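Local atomic coordinates of dihydroorotase (Saccharomyces cerevisiae, PDB entry 6L0B), a protein that catalyses the zinc-dependent, reversible cyclisation of N-carbamoyl-L-aspartate to dihydroorotate, the third step of de novo pyrimidine biosynthesis. Residues M13-R18 against A38-N43; E19-E24 against K342-I347; G223-F228 against E271-G276. All blocks are in the same frame, centred on the assembly; numbering follows the deposited sequence.

Contact 1: M13-R18 against A38-N43. With ZN (zinc ion), chain E; URF (5-fluorouracil), chain G.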
ATOM      1  N   MET A  13      14.833  13.001 -17.522  1.00 47.31           N
ATOM      2  CA  MET A  13      15.023  11.870 -18.416  1.00 46.39           C
ATOM      3  C   MET A  13      14.014  10.742 -18.187  1.00 43.16           C
ATOM      4  O   MET A  13      14.331   9.561 -18.413  1.00 41.15           O
ATOM      5  CB  MET A  13      16.463  11.403 -18.289  1.00 45.87           C
ATOM      6  CG  MET A  13      17.437  12.549 -18.598  1.00 49.88           C
ATOM      7  SD  MET A  13      17.502  13.200 -20.315  1.00 53.18           S
ATOM      8  CE  MET A  13      16.149  14.345 -20.432  1.00 48.29           C
ATOM      9  N   HIS A  14      12.790  11.089 -17.778  1.00 42.92           N
ATOM     10  CA  HIS A  14      11.715  10.112 -17.592  1.00 39.35           C
ATOM     11  C   HIS A  14      10.397  10.891 -17.540  1.00 40.26           C
ATOM     12  O   HIS A  14       9.945  11.287 -16.467  1.00 44.88           O
ATOM     13  CB  HIS A  14      11.909   9.289 -16.344  1.00 34.82           C
ATOM     14  CG  HIS A  14      11.119   8.016 -16.328  1.00 34.72           C
ATOM     15  ND1 HIS A  14      11.706   6.782 -16.142  1.00 32.05           N
ATOM     16  CD2 HIS A  14       9.791   7.782 -16.466  1.00 32.89           C
ATOM     17  CE1 HIS A  14      10.774   5.847 -16.162  1.00 30.28           C
ATOM     18  NE2 HIS A  14       9.606   6.426 -16.356  1.00 30.55           N
ATOM     19  N   VAL A  15       9.782  11.079 -18.695  1.00 35.56           N
ATOM     20  CA  VAL A  15       8.600  11.915 -18.809  1.00 36.69           C
ATOM     21  C   VAL A  15       7.502  11.115 -19.493  1.00 39.77           C
ATOM     22  O   VAL A  15       7.777  10.332 -20.408  1.00 44.10           O
ATOM     23  CB  VAL A  15       8.907  13.209 -19.592  1.00 37.46           C
ATOM     24  CG1 VAL A  15       7.644  14.032 -19.757  1.00 38.96           C
ATOM     25  CG2 VAL A  15       9.999  14.034 -18.908  1.00 37.30           C
ATOM     26  N   HIS A  16       6.273  11.248 -18.998  1.00 40.90           N
ATOM     27  CA  HIS A  16       5.077  10.786 -19.693  1.00 38.49           C
ATOM     28  C   HIS A  16       4.143  11.969 -19.934  1.00 41.05           C
ATOM     29  O   HIS A  16       3.845  12.709 -18.991  1.00 42.40           O
ATOM     30  CB  HIS A  16       4.346   9.674 -18.903  1.00 38.32           C
ATOM     31  CG  HIS A  16       5.211   8.507 -18.532  1.00 34.30           C
ATOM     32  ND1 HIS A  16       4.970   7.231 -18.991  1.00 32.71           N
ATOM     33  CD2 HIS A  16       6.293   8.417 -17.724  1.00 33.96           C
ATOM     34  CE1 HIS A  16       5.894   6.412 -18.518  1.00 32.87           C
ATOM     35  NE2 HIS A  16       6.708   7.106 -17.744  1.00 34.23           N
ATOM     36  N   VAL A  17       3.650  12.128 -21.173  1.00 42.65           N
ATOM     37  CA  VAL A  17       2.783  13.252 -21.535  1.00 40.11           C
ATOM     38  C   VAL A  17       1.493  12.811 -22.208  1.00 41.45           C
ATOM     39  O   VAL A  17       0.692  13.665 -22.590  1.00 41.66           O
ATOM     40  CB  VAL A  17       3.484  14.312 -22.417  1.00 38.45           C
ATOM     41  CG1 VAL A  17       4.685  14.932 -21.711  1.00 37.13           C
ATOM     42  CG2 VAL A  17       3.837  13.727 -23.774  1.00 39.81           C
ATOM     43  N   ARG A  18       1.289  11.516 -22.415  1.00 43.01           N
ATOM     44  CA  ARG A  18       0.026  10.970 -22.939  1.00 41.42           C
ATOM     45  C   ARG A  18      -0.259  11.559 -24.326  1.00 43.50           C
ATOM     46  O   ARG A  18       0.659  11.896 -25.084  1.00 43.04           O
ATOM     47  CB  ARG A  18      -1.112  11.181 -21.933  1.00 36.69           C
ATOM     48  CG  ARG A  18      -0.763  10.956 -20.452  1.00 34.27           C
ATOM     49  CD  ARG A  18      -0.490   9.484 -20.091  1.00 33.55           C
ATOM     50  NE  ARG A  18      -0.358   9.251 -18.642  1.00 32.82           N
ATOM     51  CZ  ARG A  18       0.406   8.313 -18.043  1.00 33.63           C
ATOM     52  NH1 ARG A  18       1.181   7.448 -18.726  1.00 31.08           N
ATOM     53  NH2 ARG A  18       0.411   8.256 -16.717  1.00 32.47           N
ATOM     54  N   ALA A  38      13.644  16.880 -22.124  1.00 43.91           N
ATOM     55  CA  ALA A  38      12.756  15.859 -21.594  1.00 44.14           C
ATOM     56  C   ALA A  38      12.828  14.624 -22.465  1.00 43.28           C
ATOM     57  O   ALA A  38      12.601  14.715 -23.678  1.00 46.08           O
ATOM     58  CB  ALA A  38      11.309  16.362 -21.554  1.00 45.23           C
ATOM     59  N   TYR A  39      13.045  13.468 -21.843  1.00 42.59           N
ATOM     60  CA  TYR A  39      13.020  12.178 -22.537  1.00 42.90           C
ATOM     61  C   TYR A  39      11.599  11.614 -22.496  1.00 40.91           C
ATOM     62  O   TYR A  39      11.096  11.294 -21.418  1.00 43.74           O
ATOM     63  CB  TYR A  39      14.010  11.215 -21.879  1.00 39.52           C
ATOM     64  CG  TYR A  39      14.117   9.882 -22.547  1.00 42.17           C
ATOM     65  CD1 TYR A  39      14.748   9.756 -23.773  1.00 45.34           C
ATOM     66  CD2 TYR A  39      13.605   8.730 -21.953  1.00 44.98           C
ATOM     67  CE1 TYR A  39      14.868   8.524 -24.402  1.00 43.87           C
ATOM     68  CE2 TYR A  39      13.722   7.485 -22.569  1.00 44.10           C
ATOM     69  CZ  TYR A  39      14.358   7.388 -23.795  1.00 45.73           C
ATOM     70  OH  TYR A  39      14.492   6.164 -24.422  1.00 47.39           O
ATOM     71  N   ILE A  40      10.953  11.480 -23.660  1.00 38.18           N
ATOM     72  CA  ILE A  40       9.531  11.120 -23.719  1.00 41.88           C
ATOM     73  C   ILE A  40       9.376   9.600 -23.769  1.00 42.44           C
ATOM     74  O   ILE A  40      10.103   8.913 -24.493  1.00 44.08           O
ATOM     75  CB  ILE A  40       8.829  11.796 -24.914  1.00 41.85           C
ATOM     76  CG1 ILE A  40       9.090  13.299 -24.892  1.00 43.96           C
ATOM     77  CG2 ILE A  40       7.302  11.566 -24.873  1.00 35.69           C
ATOM     78  CD1 ILE A  40       8.648  13.957 -23.620  1.00 45.37           C
ATOM     79  N   MET A  41       8.444   9.073 -22.985  1.00 39.42           N
ATOM     80  CA  MET A  41       8.246   7.635 -22.835  1.00 40.06           C
ATOM     81  C   MET A  41       7.183   7.092 -23.800  1.00 40.66           C
ATOM     82  O   MET A  41       6.336   7.850 -24.294  1.00 37.55           O
ATOM     83  CB  MET A  41       7.872   7.308 -21.389  1.00 37.80           C
ATOM     84  CG  MET A  41       9.083   7.295 -20.435  1.00 40.21           C
ATOM     85  SD  MET A  41      10.439   6.172 -20.903  1.00 39.45           S
ATOM     86  CE  MET A  41      11.634   6.544 -19.590  1.00 36.58           C
ATOM     87  N   PRO A  42       7.241   5.805 -24.158  1.00 43.94           N
ATOM     88  CA  PRO A  42       6.425   5.291 -25.275  1.00 42.52           C
ATOM     89  C   PRO A  42       5.138   4.543 -24.915  1.00 39.95           C
ATOM     90  O   PRO A  42       4.504   4.002 -25.832  1.00 36.45           O
ATOM     91  CB  PRO A  42       7.404   4.312 -25.936  1.00 45.90           C
ATOM     92  CG  PRO A  42       8.153   3.696 -24.722  1.00 43.92           C
ATOM     93  CD  PRO A  42       8.156   4.764 -23.634  1.00 43.83           C
ATOM     94  N   ASN A  43       4.731   4.485 -23.643  1.00 38.13           N
ATOM     95  CA  ASN A  43       3.631   3.617 -23.225  1.00 38.67           C
ATOM     96  C   ASN A  43       2.272   4.286 -23.459  1.00 41.31           C
ATOM     97  O   ASN A  43       1.486   4.544 -22.544  1.00 38.13           O
ATOM     98  CB  ASN A  43       3.818   3.216 -21.770  1.00 38.21           C
ATOM     99  CG  ASN A  43       3.687   4.396 -20.834  1.00 34.34           C
ATOM    100  OD1 ASN A  43       3.878   5.543 -21.261  1.00 32.18           O
ATOM    101  ND2 ASN A  43       3.332   4.134 -19.577  1.00 29.42           N
TER
HETATM  102 ZN    ZN E 401       7.461   5.852 -16.200  1.00 43.03          ZN
HETATM  103  N1  URF G 403       3.911   4.277 -13.712  1.00 45.38           N
HETATM  104  C2  URF G 403       4.891   4.178 -14.823  1.00 43.88           C
HETATM  105  N3  URF G 403       4.444   4.681 -16.156  1.00 40.36           N
HETATM  106  C4  URF G 403       3.106   5.242 -16.334  1.00 38.84           C
HETATM  107  C5  URF G 403       2.151   5.316 -15.224  1.00 41.44           C
HETATM  108  C6  URF G 403       2.584   4.824 -13.941  1.00 42.81           C
HETATM  109  O2  URF G 403       5.988   3.712 -14.653  1.00 36.76           O
HETATM  110  O4  URF G 403       2.696   5.674 -17.354  1.00 37.22           O
HETATM  111  F5  URF G 403       0.897   5.837 -15.509  1.00 36.74           F
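V15 and I40 pair as neighbours in a parallel sheet, V15 N donating to Y39 O (3.0 Å) and M41 N to V15 O (2.9 Å). Apolar contacts follow the register: V15 CG1 meets I40 CD1, V15 CG2 meets A38 CB, and M13 CE lies beside the Y39 backbone. M41 serves both histidines by CH-pi contact, CE over the centre of the H14 ring, 3.5 Å from its centroid, and CB over one face of H16, whose opposite face carries C4 of 5-fluorouracil. A beta-alpha-beta crossover of the TIM-barrel hydrolase fold joins strands 11-15 and 37-40; H14 and H16 form its HxH metal motif, binding zinc through NE2 at 2.2 and 2.1 Å, with D258 also a ligand. With CG between its backbone N and carbonyl carbon (chi1 66°), N43 turns its amide 69° from the H16 ring; OD1 accepts a bent bond from H16 ND1 (3.0 Å), tilted from the carbonyl plane. O4 of 5-fluorouracil accepts from N43 ND2 (2.8 Å) and, almost straight, from R18 NH1 (2.7 Å, 177°). Replacing the N43 amide by the methyl of an alanine would probably leave H16 ND1 without this acceptor and O4 with one donor fewer.

Contact 2: E19-E24 against K342-I347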
ATOM      1  N   GLU A  19      -1.539  11.607 -24.680  1.00 38.83           N
ATOM      2  CA  GLU A  19      -2.017  12.137 -25.946  1.00 40.60           C
ATOM      3  C   GLU A  19      -3.207  13.058 -25.701  1.00 41.75           C
ATOM      4  O   GLU A  19      -3.491  13.413 -24.551  1.00 41.17           O
ATOM      5  CB  GLU A  19      -2.389  10.993 -26.885  1.00 42.35           C
ATOM      6  CG  GLU A  19      -1.191  10.292 -27.491  1.00 49.17           C
ATOM      7  CD  GLU A  19      -1.585   9.160 -28.437  1.00 59.37           C
ATOM      8  OE1 GLU A  19      -2.117   8.131 -27.951  1.00 61.75           O
ATOM      9  OE2 GLU A  19      -1.360   9.300 -29.666  1.00 59.67           O
ATOM     10  N   GLY A  20      -3.849  13.516 -26.773  1.00 39.97           N
ATOM     11  CA  GLY A  20      -5.147  14.165 -26.680  1.00 41.28           C
ATOM     12  C   GLY A  20      -5.145  15.353 -25.741  1.00 46.51           C
ATOM     13  O   GLY A  20      -4.136  16.048 -25.572  1.00 52.63           O
ATOM     14  N   ALA A  21      -6.283  15.541 -25.057  1.00 45.82           N
ATOM     15  CA  ALA A  21      -6.438  16.697 -24.179  1.00 44.51           C
ATOM     16  C   ALA A  21      -5.443  16.674 -23.028  1.00 47.93           C
ATOM     17  O   ALA A  21      -4.998  17.737 -22.581  1.00 51.27           O
ATOM     18  CB  ALA A  21      -7.862  16.756 -23.624  1.00 41.09           C
ATOM     19  N   MET A  22      -5.082  15.479 -22.538  1.00 47.76           N
ATOM     20  CA  MET A  22      -4.083  15.381 -21.477  1.00 47.02           C
ATOM     21  C   MET A  22      -2.759  15.968 -21.940  1.00 43.48           C
ATOM     22  O   MET A  22      -2.157  16.812 -21.257  1.00 35.57           O
ATOM     23  CB  MET A  22      -3.916  13.915 -21.050  1.00 48.33           C
ATOM     24  CG  MET A  22      -2.970  13.703 -19.863  1.00 48.82           C
ATOM     25  SD  MET A  22      -3.527  14.552 -18.349  1.00 54.20           S
ATOM     26  CE  MET A  22      -4.949  13.576 -17.850  1.00 58.45           C
ATOM     27  N   CYS A  23      -2.352  15.563 -23.147  1.00 43.33           N
ATOM     28  CA  CYS A  23      -1.094  16.041 -23.780  1.00 44.26           C
ATOM     29  C   CYS A  23      -1.110  17.571 -23.870  1.00 46.31           C
ATOM     30  O   CYS A  23      -0.135  18.193 -23.402  1.00 43.97           O
ATOM     31  CB  CYS A  23      -0.931  15.448 -25.175  1.00 42.59           C
ATOM     32  SG  CYS A  23       0.765  15.545 -25.804  1.00 43.16           S
ATOM     33  N   GLU A  24      -2.168  18.156 -24.447  1.00 44.84           N
ATOM     34  CA  GLU A  24      -2.224  19.610 -24.560  1.00 47.74           C
ATOM     35  C   GLU A  24      -2.097  20.269 -23.191  1.00 43.33           C
ATOM     36  O   GLU A  24      -1.568  21.382 -23.072  1.00 42.65           O
ATOM     37  CB  GLU A  24      -3.538  20.043 -25.199  1.00 55.59           C
ATOM     38  CG  GLU A  24      -3.746  19.655 -26.640  1.00 55.96           C
ATOM     39  CD  GLU A  24      -5.204  19.799 -27.004  1.00 60.92           C
ATOM     40  OE1 GLU A  24      -5.766  20.878 -26.703  1.00 61.01           O
ATOM     41  OE2 GLU A  24      -5.797  18.833 -27.540  1.00 60.62           O
ATOM     42  N   LYS A 342     -11.764  21.718 -18.950  1.00 60.07           N
ATOM     43  CA  LYS A 342     -12.684  20.981 -19.789  1.00 62.23           C
ATOM     44  C   LYS A 342     -13.073  19.707 -19.005  1.00 62.29           C
ATOM     45  O   LYS A 342     -13.901  19.790 -18.101  1.00 59.16           O
ATOM     46  CB  LYS A 342     -12.061  20.661 -21.151  1.00 66.95           C
ATOM     47  CG  LYS A 342     -11.934  21.844 -22.093  1.00 68.63           C
ATOM     48  CD  LYS A 342     -11.566  21.386 -23.519  1.00 73.81           C
ATOM     49  CE  LYS A 342     -10.125  20.855 -23.606  1.00 71.76           C
ATOM     50  NZ  LYS A 342      -9.767  20.196 -24.915  1.00 65.69           N
ATOM     51  N   ASP A 343     -12.442  18.580 -19.286  1.00 64.54           N
ATOM     52  CA  ASP A 343     -12.809  17.320 -18.647  1.00 63.29           C
ATOM     53  C   ASP A 343     -11.752  16.781 -17.700  1.00 57.88           C
ATOM     54  O   ASP A 343     -12.033  15.811 -16.985  1.00 58.28           O
ATOM     55  CB  ASP A 343     -13.081  16.241 -19.709  1.00 66.15           C
ATOM     56  CG  ASP A 343     -14.346  16.491 -20.470  1.00 67.85           C
ATOM     57  OD1 ASP A 343     -14.808  17.653 -20.458  1.00 64.48           O
ATOM     58  OD2 ASP A 343     -14.867  15.533 -21.082  1.00 70.65           O
ATOM     59  N   ILE A 344     -10.572  17.399 -17.643  1.00 59.27           N
ATOM     60  CA  ILE A 344      -9.385  16.798 -17.042  1.00 54.16           C
ATOM     61  C   ILE A 344      -8.989  17.583 -15.797  1.00 52.25           C
ATOM     62  O   ILE A 344      -8.746  18.796 -15.866  1.00 55.09           O
ATOM     63  CB  ILE A 344      -8.207  16.750 -18.037  1.00 45.51           C
ATOM     64  CG1 ILE A 344      -8.296  15.555 -18.992  1.00 41.77           C
ATOM     65  CG2 ILE A 344      -6.926  16.652 -17.271  1.00 45.45           C
ATOM     66  CD1 ILE A 344      -9.415  15.609 -19.981  1.00 42.48           C
ATOM     67  N   SER A 345      -8.879  16.874 -14.672  1.00 47.43           N
ATOM     68  CA  SER A 345      -8.342  17.397 -13.425  1.00 45.96           C
ATOM     69  C   SER A 345      -7.265  16.441 -12.918  1.00 46.90           C
ATOM     70  O   SER A 345      -7.411  15.219 -13.011  1.00 51.21           O
ATOM     71  CB  SER A 345      -9.439  17.564 -12.348  1.00 45.37           C
ATOM     72  OG  SER A 345     -10.357  18.589 -12.678  1.00 44.97           O
ATOM     73  N   ILE A 346      -6.155  16.999 -12.445  1.00 44.96           N
ATOM     74  CA  ILE A 346      -5.042  16.223 -11.919  1.00 43.13           C
ATOM     75  C   ILE A 346      -4.691  16.763 -10.551  1.00 46.14           C
ATOM     76  O   ILE A 346      -4.592  17.982 -10.367  1.00 47.81           O
ATOM     77  CB  ILE A 346      -3.810  16.283 -12.834  1.00 41.21           C
ATOM     78  CG1 ILE A 346      -4.153  15.825 -14.234  1.00 39.48           C
ATOM     79  CG2 ILE A 346      -2.721  15.417 -12.294  1.00 40.15           C
ATOM     80  CD1 ILE A 346      -2.971  15.916 -15.104  1.00 41.19           C
ATOM     81  N   ILE A 347      -4.487  15.869  -9.595  1.00 46.77           N
ATOM     82  CA  ILE A 347      -3.915  16.232  -8.305  1.00 43.82           C
ATOM     83  C   ILE A 347      -2.393  16.173  -8.440  1.00 45.93           C
ATOM     84  O   ILE A 347      -1.853  15.096  -8.757  1.00 43.09           O
ATOM     85  CB  ILE A 347      -4.403  15.341  -7.160  1.00 41.01           C
ATOM     86  CG1 ILE A 347      -5.880  15.583  -6.876  1.00 38.35           C
ATOM     87  CG2 ILE A 347      -3.653  15.743  -5.896  1.00 40.16           C
ATOM     88  CD1 ILE A 347      -6.793  14.967  -7.822  1.00 37.86           C
TER
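The E24 carboxylate is the one flat side-chain group on the helix side that approaches K342, and nothing of 342-347 stacks on it. K342 NZ stands well off the carboxylate plane, 4.4 Å from E24 OE1, too far for a salt bridge, so any attraction between the opposite charges across this exposed margin is probably weak. The same ammonium end passes A21 CB at 4.1 Å.

Inward of this charged pair the contact is wholly apolar, and no hydrogen bond crosses it. A21 CB points at the turn and meets I344 CD1 at 4.1 Å, while M22 supplies most of the helix surface involved. With CG anti to the backbone N (chi1 -175°), M22 leaves the helix along its flank and then bends at chi2 and chi3, which turns the thioether toward the two isoleucines. Its CE lies 3.7 Å from I344 CG2, the two side chains crossing at a slant. Its SD meets I346 CD1 at 3.6 Å, this pair reaching tip to tip. A21 and M22 of the helix's first turn thus pack on I344 and I346, alternate residues of the extended chain, with S345 between them directed away.

K342 and I344 belong to the turn of the beta hairpin 338-339/345-346, where D340 OD1 accepts from both their backbone N atoms. I346 also packs on P261, while C23 and E24 touch helix 51-64, so helix 20-26 lies between that barrel helix and the hairpin.

Contact 3: G223-F228 against E271-G276. With URF (5-fluorouracil), chain G.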
ATOM      1  N   GLY A 223      -2.893   4.650   2.254  1.00 34.77           N
ATOM      2  CA  GLY A 223      -4.244   5.155   2.181  1.00 36.22           C
ATOM      3  C   GLY A 223      -4.422   6.301   1.217  1.00 36.37           C
ATOM      4  O   GLY A 223      -5.484   6.940   1.229  1.00 39.73           O
ATOM      5  N   ASN A 224      -3.435   6.585   0.365  1.00 33.63           N
ATOM      6  CA  ASN A 224      -3.498   7.729  -0.540  1.00 32.04           C
ATOM      7  C   ASN A 224      -3.107   7.306  -1.945  1.00 32.29           C
ATOM      8  O   ASN A 224      -1.922   7.342  -2.313  1.00 36.01           O
ATOM      9  CB  ASN A 224      -2.601   8.859  -0.055  1.00 30.46           C
ATOM     10  CG  ASN A 224      -2.974   9.339   1.332  1.00 31.44           C
ATOM     11  OD1 ASN A 224      -4.155   9.575   1.629  1.00 32.46           O
ATOM     12  ND2 ASN A 224      -1.970   9.491   2.196  1.00 29.39           N
ATOM     13  N   PRO A 225      -4.077   6.877  -2.754  1.00 31.31           N
ATOM     14  CA  PRO A 225      -3.772   6.481  -4.141  1.00 33.02           C
ATOM     15  C   PRO A 225      -3.111   7.578  -4.993  1.00 32.93           C
ATOM     16  O   PRO A 225      -2.493   7.252  -6.020  1.00 31.84           O
ATOM     17  CB  PRO A 225      -5.148   6.082  -4.687  1.00 33.25           C
ATOM     18  CG  PRO A 225      -5.910   5.642  -3.463  1.00 32.09           C
ATOM     19  CD  PRO A 225      -5.442   6.518  -2.346  1.00 29.65           C
ATOM     20  N   VAL A 226      -3.234   8.859  -4.622  1.00 33.28           N
ATOM     21  CA  VAL A 226      -2.525   9.910  -5.358  1.00 34.17           C
ATOM     22  C   VAL A 226      -1.032   9.651  -5.349  1.00 37.13           C
ATOM     23  O   VAL A 226      -0.345   9.897  -6.349  1.00 38.95           O
ATOM     24  CB  VAL A 226      -2.824  11.313  -4.787  1.00 33.94           C
ATOM     25  CG1 VAL A 226      -4.118  11.809  -5.336  1.00 36.18           C
ATOM     26  CG2 VAL A 226      -2.806  11.332  -3.219  1.00 30.70           C
ATOM     27  N   ASN A 227      -0.517   9.103  -4.247  1.00 35.37           N
ATOM     28  CA  ASN A 227       0.896   8.796  -4.102  1.00 33.94           C
ATOM     29  C   ASN A 227       1.239   7.375  -4.514  1.00 33.55           C
ATOM     30  O   ASN A 227       2.404   6.981  -4.395  1.00 31.04           O
ATOM     31  CB  ASN A 227       1.323   9.005  -2.652  1.00 33.23           C
ATOM     32  CG  ASN A 227       1.217  10.447  -2.216  1.00 31.46           C
ATOM     33  OD1 ASN A 227       1.440  11.363  -3.013  1.00 37.23           O
ATOM     34  ND2 ASN A 227       0.887  10.660  -0.946  1.00 27.88           N
ATOM     35  N   PHE A 228       0.284   6.621  -5.060  1.00 34.03           N
ATOM     36  CA  PHE A 228       0.574   5.257  -5.480  1.00 33.89           C
ATOM     37  C   PHE A 228       1.236   5.303  -6.843  1.00 34.89           C
ATOM     38  O   PHE A 228       0.770   6.014  -7.746  1.00 34.37           O
ATOM     39  CB  PHE A 228      -0.691   4.388  -5.548  1.00 34.90           C
ATOM     40  CG  PHE A 228      -0.450   2.984  -6.103  1.00 35.61           C
ATOM     41  CD1 PHE A 228       0.417   2.104  -5.468  1.00 35.11           C
ATOM     42  CD2 PHE A 228      -1.097   2.550  -7.262  1.00 34.60           C
ATOM     43  CE1 PHE A 228       0.634   0.819  -5.985  1.00 35.42           C
ATOM     44  CE2 PHE A 228      -0.881   1.267  -7.780  1.00 31.16           C
ATOM     45  CZ  PHE A 228      -0.022   0.409  -7.150  1.00 33.64           C
ATOM     46  N   GLU A 271     -10.792  -0.146  -6.606  1.00 32.60           N
ATOM     47  CA  GLU A 271      -9.901  -1.216  -7.043  1.00 35.07           C
ATOM     48  C   GLU A 271      -9.344  -0.846  -8.413  1.00 31.96           C
ATOM     49  O   GLU A 271      -9.953  -0.060  -9.145  1.00 30.19           O
ATOM     50  CB  GLU A 271     -10.616  -2.559  -7.100  1.00 39.28           C
ATOM     51  CG  GLU A 271     -11.721  -2.564  -8.092  1.00 45.73           C
ATOM     52  CD  GLU A 271     -12.358  -3.909  -8.203  1.00 52.21           C
ATOM     53  OE1 GLU A 271     -11.682  -4.898  -7.819  1.00 55.08           O
ATOM     54  OE2 GLU A 271     -13.520  -3.972  -8.679  1.00 53.68           O
ATOM     55  N   GLY A 272      -8.178  -1.384  -8.740  1.00 30.41           N
ATOM     56  CA  GLY A 272      -7.569  -0.999 -10.002  1.00 32.55           C
ATOM     57  C   GLY A 272      -7.171   0.467 -10.100  1.00 33.43           C
ATOM     58  O   GLY A 272      -7.340   1.083 -11.159  1.00 34.14           O
ATOM     59  N   VAL A 273      -6.649   1.050  -9.017  1.00 35.21           N
ATOM     60  CA  VAL A 273      -6.157   2.421  -9.089  1.00 34.56           C
ATOM     61  C   VAL A 273      -4.994   2.492 -10.072  1.00 34.59           C
ATOM     62  O   VAL A 273      -4.132   1.600 -10.124  1.00 34.94           O
ATOM     63  CB  VAL A 273      -5.742   2.933  -7.695  1.00 35.13           C
ATOM     64  CG1 VAL A 273      -4.847   4.178  -7.804  1.00 34.33           C
ATOM     65  CG2 VAL A 273      -6.972   3.277  -6.860  1.00 34.68           C
ATOM     66  N   CYS A 274      -4.980   3.544 -10.888  1.00 31.99           N
ATOM     67  CA  CYS A 274      -3.898   3.732 -11.846  1.00 34.02           C
ATOM     68  C   CYS A 274      -2.618   4.159 -11.135  1.00 33.49           C
ATOM     69  O   CYS A 274      -2.625   5.085 -10.321  1.00 36.77           O
ATOM     70  CB  CYS A 274      -4.284   4.785 -12.878  1.00 34.36           C
ATOM     71  SG  CYS A 274      -5.694   4.359 -13.881  1.00 44.14           S
ATOM     72  N   ALA A 275      -1.514   3.484 -11.445  1.00 35.89           N
ATOM     73  CA  ALA A 275      -0.222   3.881 -10.905  1.00 34.86           C
ATOM     74  C   ALA A 275       0.263   5.175 -11.559  1.00 34.75           C
ATOM     75  O   ALA A 275       0.069   5.388 -12.756  1.00 31.67           O
ATOM     76  CB  ALA A 275       0.802   2.770 -11.133  1.00 34.47           C
ATOM     77  N   GLY A 276       0.910   6.037 -10.769  1.00 32.20           N
ATOM     78  CA  GLY A 276       1.494   7.252 -11.312  1.00 33.15           C
ATOM     79  C   GLY A 276       1.349   8.519 -10.493  1.00 35.86           C
ATOM     80  O   GLY A 276       0.252   8.902 -10.059  1.00 36.07           O
TER
HETATM   81  N1  URF G 403       3.911   4.277 -13.712  1.00 45.38           N
HETATM   82  C2  URF G 403       4.891   4.178 -14.823  1.00 43.88           C
HETATM   83  N3  URF G 403       4.444   4.681 -16.156  1.00 40.36           N
HETATM   84  C4  URF G 403       3.106   5.242 -16.334  1.00 38.84           C
HETATM   85  C5  URF G 403       2.151   5.316 -15.224  1.00 41.44           C
HETATM   86  C6  URF G 403       2.584   4.824 -13.941  1.00 42.81           C
HETATM   87  O2  URF G 403       5.988   3.712 -14.653  1.00 36.76           O
HETATM   88  O4  URF G 403       2.696   5.674 -17.354  1.00 37.22           O
HETATM   89  F5  URF G 403       0.897   5.837 -15.509  1.00 36.74           F
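This is a loop-to-loop contact beside the active site, between the 3-10 turn 225-227 with F228 and the irregular chain 271-276. One backbone bond crosses it: G276 N donates to F228 O (3.0 Å, 161°). Apolar side chains do the rest. P225 CB abuts V273 CG1 at 3.7 Å, and the same methyl meets F228 CD2 at 4.1 Å, the valine lying aslant the phenylalanine. The F228 ring reaches the opposite loop because CG stands anti to its backbone N (chi1 175°); CE2 then comes 4.0 Å from A275 CB, and V273 O lies at the ring edge near its plane. Both loops follow adjacent parallel strands of the TIM-barrel fold, 205-209 and 253-255, and the second one passes beside 5-fluorouracil at A275 and G276. G276 has backbone angles at which a CB would press on the preceding carbonyl. K267 NZ ties the two loops further, bonding to P225 O, C274 O and G276 O. On the outer side N224 OD1 accepts from G272 N of the second subunit, and the reverse bond is also made.

How the contacts relate
Contact 1 is core; contact 3 is buried although its centre lies about 18 Å from that of the chain, and contact 2, about 20 Å out, is partly exposed. Chemistry follows place: contact 1 combines strand bonds with metal and ligand binding at the strand ends and the loops after them, contact 2 is helix-on-hairpin packing without a hydrogen bond, and contact 3 joins loops by one bond and apolar side chains. Contacts 1 and 3 do not touch, yet both meet 5-fluorouracil. Helix 20-26 follows strand 11-15 after a short loop, so contact 2 abuts contact 1 where C23 packs on V17 and R18. I347 and V226 join contact 2 to contact 3, near the second subunit.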